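Local coordinates for putative glucoamylase (Bacteroides caccae ATCC 43185, PDB 4QT9), which probably hydrolyses glucan chains as a glucoamylase-like enzyme with an alpha/alpha toroid fold, at residues 286-289 / 290-293; 352-355 / 356-359. All blocks are in the same frame, centred on the assembly; numbering follows the deposited sequence.

Overall arrangement
From the N terminus, helix 21-37 comes first and later packs against interaction 2. Interaction 1 follows within helix 284-301, next to strand 247-251, and interaction 2 opens the later helix 352-364. Each joins adjoining turns of one helix, so neither closes a loop; they stand in series and neither nest nor cross. Their centres are about 15 Å apart, and they touch directly, Leu-293 CD2 packing 3.7 Å from Tyr-354 CE2. Loop residue Trp-314 touches Thr-292 of interaction 1 and both Tyr-354 and Val-358 of interaction 2. Together they connect the strand-flanked helix 284-301 to the helices around 352-364 in the toroid.

Interaction 1. Residues 286-289 / 290-293; sequences HEMR and NLTL
With OG1 of Thr-292 set beside its own backbone N (chi1 -57°), the hydroxyl turns back along helix 284-301 to Met-288. There it donates to Met-288 O, OG1 to O 2.9 Å, while the amide Thr-292 N reaches the same Met-288 O at 3.1 Å. The two donors arrive from opposite faces of the carbonyl plane, so one oxygen is gripped twice. Ser-347 OG is a second hydrogen-bond partner of this hydroxyl. A valine here would probably cost Met-288 O its second donor and leave Ser-347 OG without this partner.

The side chain of Arg-289 runs out extended from CG to NE and meets Leu-293 obliquely, NE standing 4.1 Å from Leu-293 CD1. Its guanidinium is held further out, where NH1 bonds Tyr-350 O. Leu-293 CG also rests 3.3 Å from Arg-289 O, the carbonyl that accepts Leu-293 N at 2.9 Å. On the buried side, Met-288, a selenomethionine, makes a loose apolar contact, SE to Leu-291 CD2 4.5 Å.

The regular i to i+4 bonds of the helix include Asn-290 N to His-286 O at 3.0 Å. Beyond the helix, Asn-290 ND2 bonds Glu-248 O and Leu-293 touches Ile-247, which sets one flank against strand 247-251, while Thr-292 packs on loop residues Trp-314 and Thr-351.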
loop_
_atom_site.group_PDB
_atom_site.type_symbol
_atom_site.label_atom_id
_atom_site.label_comp_id
_atom_site.label_asym_id
_atom_site.label_seq_id
_atom_site.Cartn_x
_atom_site.Cartn_y
_atom_site.Cartn_z
ATOM N N HIS A 286 -12.818 8.158 -10.271
ATOM C CA HIS A 286 -14.228 7.833 -10.126
ATOM C C HIS A 286 -14.433 6.334 -9.929
ATOM O O HIS A 286 -15.317 5.966 -9.177
ATOM C CB HIS A 286 -15.042 8.390 -11.294
ATOM C CG HIS A 286 -15.146 9.881 -11.238
ATOM N ND1 HIS A 286 -14.357 10.687 -12.031
ATOM C CD2 HIS A 286 -15.876 10.664 -10.411
ATOM C CE1 HIS A 286 -14.669 11.929 -11.705
ATOM N NE2 HIS A 286 -15.581 11.964 -10.737
ATOM N N GLU A 287 -13.573 5.479 -10.497
ATOM C CA GLU A 287 -13.680 4.030 -10.285
ATOM C C GLU A 287 -13.427 3.680 -8.818
ATOM O O GLU A 287 -14.218 2.961 -8.209
ATOM C CB GLU A 287 -12.708 3.244 -11.209
ATOM C CG GLU A 287 -12.824 1.727 -11.080
ATOM C CD GLU A 287 -14.158 1.081 -11.439
ATOM O OE1 GLU A 287 -15.030 1.754 -12.038
ATOM O OE2 GLU A 287 -14.303 -0.130 -11.167
HETATM N N MSE A 288 -12.368 4.243 -8.248
HETATM C CA MSE A 288 -11.943 4.007 -6.863
HETATM C C MSE A 288 -12.872 4.679 -5.858
HETATM O O MSE A 288 -13.062 4.141 -4.758
HETATM C CB MSE A 288 -10.483 4.433 -6.656
HETATM C CG MSE A 288 -9.483 3.610 -7.493
HETATM SE SE MSE A 288 -9.917 1.666 -7.738
HETATM C CE MSE A 288 -9.438 1.553 -9.695
ATOM N N ARG A 289 -13.463 5.834 -6.236
ATOM C CA ARG A 289 -14.447 6.513 -5.402
ATOM C C ARG A 289 -15.687 5.610 -5.323
ATOM O O ARG A 289 -16.222 5.405 -4.238
ATOM C CB ARG A 289 -14.791 7.910 -5.956
ATOM C CG ARG A 289 -15.885 8.642 -5.175
ATOM C CD ARG A 289 -16.205 10.003 -5.755
ATOM N NE ARG A 289 -17.505 10.491 -5.282
ATOM C CZ ARG A 289 -17.687 11.213 -4.178
ATOM N NH1 ARG A 289 -16.652 11.535 -3.408
ATOM N NH2 ARG A 289 -18.903 11.616 -3.834
ATOM N N ASN A 290 -16.088 5.009 -6.469
ATOM C CA ASN A 290 -17.251 4.117 -6.512
ATOM C C ASN A 290 -17.012 2.850 -5.726
ATOM O O ASN A 290 -17.934 2.381 -5.074
ATOM C CB ASN A 290 -17.656 3.793 -7.943
ATOM C CG ASN A 290 -18.505 4.879 -8.507
ATOM O OD1 ASN A 290 -18.718 5.919 -7.866
ATOM N ND2 ASN A 290 -19.020 4.659 -9.701
ATOM N N LEU A 291 -15.784 2.319 -5.756
ATOM C CA LEU A 291 -15.442 1.123 -4.985
ATOM C C LEU A 291 -15.530 1.441 -3.469
ATOM O O LEU A 291 -15.970 0.593 -2.691
ATOM C CB LEU A 291 -14.066 0.561 -5.384
ATOM C CG LEU A 291 -13.677 -0.767 -4.760
ATOM C CD1 LEU A 291 -14.632 -1.903 -5.180
ATOM C CD2 LEU A 291 -12.240 -1.123 -5.094
ATOM N N THR A 292 -15.184 2.682 -3.082
ATOM C CA THR A 292 -15.304 3.174 -1.707
ATOM C C THR A 292 -16.784 3.256 -1.362
ATOM O O THR A 292 -17.203 2.809 -0.282
ATOM C CB THR A 292 -14.588 4.551 -1.521
ATOM O OG1 THR A 292 -13.222 4.443 -1.890
ATOM C CG2 THR A 292 -14.651 5.059 -0.096
ATOM N N LEU A 293 -17.585 3.804 -2.304
ATOM C CA LEU A 293 -19.004 3.995 -2.053
ATOM C C LEU A 293 -19.749 2.668 -1.940
ATOM O O LEU A 293 -20.646 2.565 -1.098
ATOM C CB LEU A 293 -19.638 4.929 -3.060
ATOM C CG LEU A 293 -19.146 6.375 -2.961
ATOM C CD1 LEU A 293 -19.653 7.196 -4.128
ATOM C CD2 LEU A 293 -19.535 7.009 -1.648
#

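Interaction 2. Residues 352-355 / 356-359; sequences PEYS and LQVM
A backbone hydrogen bond joins Pro-352 to Leu-356 and sets the first turn of helix 352-364: Leu-356 N donates to Pro-352 O at 2.9 Å. The i to i+4 series runs on through Glu-353 and Gln-357 to Met-359 N and Ser-355 O, 3.0 Å apart. Tyr-354 O is reached less tightly, by Val-358 N at 3.3 Å and, weakly, by Gln-357 N at an angle of only 122°.

Among the side chains, Tyr-354 and Gln-357 lie alongside each other and point the same way, the amide oxygen OE1 of Gln-357 at the ring edge, 3.8 Å from Tyr-354 CD1. Ring and amide planes are 53° apart, which rules out a stack. The other end of the amide, NE2, bonds Asp-312 OD1, and the ring itself takes part in a cation-pi contact with Arg-296.

The helix belongs to the alpha/alpha toroid, and at its N-terminal turn Pro-352 touches Tyr-405 of helix 392-406. Ser-355 OG, placed beside its own backbone N (chi1 -63°), bonds Thr-351 O one turn back and also Ala-344 O of helix 341-345, the one hydroxyl proton being shared between, or alternating between, two carbonyl oxygens.

Aliphatic carbons pack on carbonyl oxygens and on neighbouring helices. Leu-356 folds over the carbonyl it bonds, CG lying 3.4 Å from Pro-352 O, and touches Met-25 of helix 21-37. Val-358 sets CG2 3.6 Å from Tyr-354 O, while Met-359, a selenomethionine, meets Leu-24 of helix 21-37 and Ile-402 of helix 392-406.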
loop_
_atom_site.group_PDB
_atom_site.type_symbol
_atom_site.label_atom_id
_atom_site.label_comp_id
_atom_site.label_asym_id
_atom_site.label_seq_id
_atom_site.Cartn_x
_atom_site.Cartn_y
_atom_site.Cartn_z
ATOM N N PRO A 352 -13.907 12.505 1.076
ATOM C CA PRO A 352 -13.407 13.259 2.239
ATOM C C PRO A 352 -14.375 13.343 3.430
ATOM O O PRO A 352 -13.966 13.047 4.551
ATOM C CB PRO A 352 -13.105 14.643 1.659
ATOM C CG PRO A 352 -12.837 14.397 0.218
ATOM C CD PRO A 352 -13.772 13.300 -0.165
ATOM N N GLU A 353 -15.655 13.699 3.193
ATOM C CA GLU A 353 -16.654 13.854 4.259
ATOM C C GLU A 353 -16.989 12.522 4.930
ATOM O O GLU A 353 -16.988 12.462 6.160
ATOM C CB GLU A 353 -17.931 14.541 3.749
ATOM C CG GLU A 353 -17.763 16.016 3.397
ATOM C CD GLU A 353 -17.193 16.939 4.464
ATOM O OE1 GLU A 353 -17.672 16.894 5.622
ATOM O OE2 GLU A 353 -16.274 17.724 4.133
ATOM N N TYR A 354 -17.235 11.457 4.147
ATOM C CA TYR A 354 -17.567 10.155 4.722
ATOM C C TYR A 354 -16.386 9.582 5.491
ATOM O O TYR A 354 -16.578 9.010 6.559
ATOM C CB TYR A 354 -18.028 9.164 3.655
ATOM C CG TYR A 354 -19.287 9.560 2.903
ATOM C CD1 TYR A 354 -20.293 10.295 3.521
ATOM C CD2 TYR A 354 -19.489 9.156 1.589
ATOM C CE1 TYR A 354 -21.459 10.639 2.839
ATOM C CE2 TYR A 354 -20.653 9.476 0.904
ATOM C CZ TYR A 354 -21.635 10.219 1.528
ATOM O OH TYR A 354 -22.776 10.507 0.827
ATOM N N SER A 355 -15.160 9.767 4.978
ATOM C CA SER A 355 -13.982 9.254 5.666
ATOM C C SER A 355 -13.705 10.018 6.940
ATOM O O SER A 355 -13.293 9.401 7.917
ATOM C CB SER A 355 -12.759 9.300 4.760
ATOM O OG SER A 355 -12.951 8.448 3.643
ATOM N N LEU A 356 -13.923 11.351 6.943
ATOM C CA LEU A 356 -13.697 12.159 8.142
ATOM C C LEU A 356 -14.753 11.832 9.203
ATOM O O LEU A 356 -14.474 11.941 10.398
ATOM C CB LEU A 356 -13.679 13.651 7.802
ATOM C CG LEU A 356 -12.337 14.191 7.313
ATOM C CD1 LEU A 356 -12.488 15.534 6.652
ATOM C CD2 LEU A 356 -11.343 14.302 8.451
ATOM N N GLN A 357 -15.946 11.376 8.762
ATOM C CA GLN A 357 -17.056 10.962 9.618
ATOM C C GLN A 357 -16.645 9.747 10.435
ATOM O O GLN A 357 -16.865 9.698 11.643
ATOM C CB GLN A 357 -18.274 10.619 8.747
ATOM C CG GLN A 357 -19.568 11.136 9.293
ATOM C CD GLN A 357 -20.739 10.687 8.461
ATOM O OE1 GLN A 357 -20.723 10.765 7.221
ATOM N NE2 GLN A 357 -21.789 10.218 9.139
ATOM N N VAL A 358 -16.010 8.777 9.768
ATOM C CA VAL A 358 -15.551 7.557 10.421
ATOM C C VAL A 358 -14.353 7.892 11.308
ATOM O O VAL A 358 -14.298 7.412 12.451
ATOM C CB VAL A 358 -15.243 6.468 9.365
ATOM C CG1 VAL A 358 -14.610 5.229 9.993
ATOM C CG2 VAL A 358 -16.522 6.093 8.631
HETATM N N MSE A 359 -13.439 8.768 10.823
HETATM C CA MSE A 359 -12.258 9.168 11.593
HETATM C C MSE A 359 -12.661 9.820 12.923
HETATM O O MSE A 359 -12.103 9.477 13.958
HETATM C CB MSE A 359 -11.366 10.116 10.796
HETATM C CG MSE A 359 -9.988 10.298 11.436
HETATM SE SE MSE A 359 -8.949 11.688 10.544
HETATM C CE MSE A 359 -8.977 11.054 8.765
#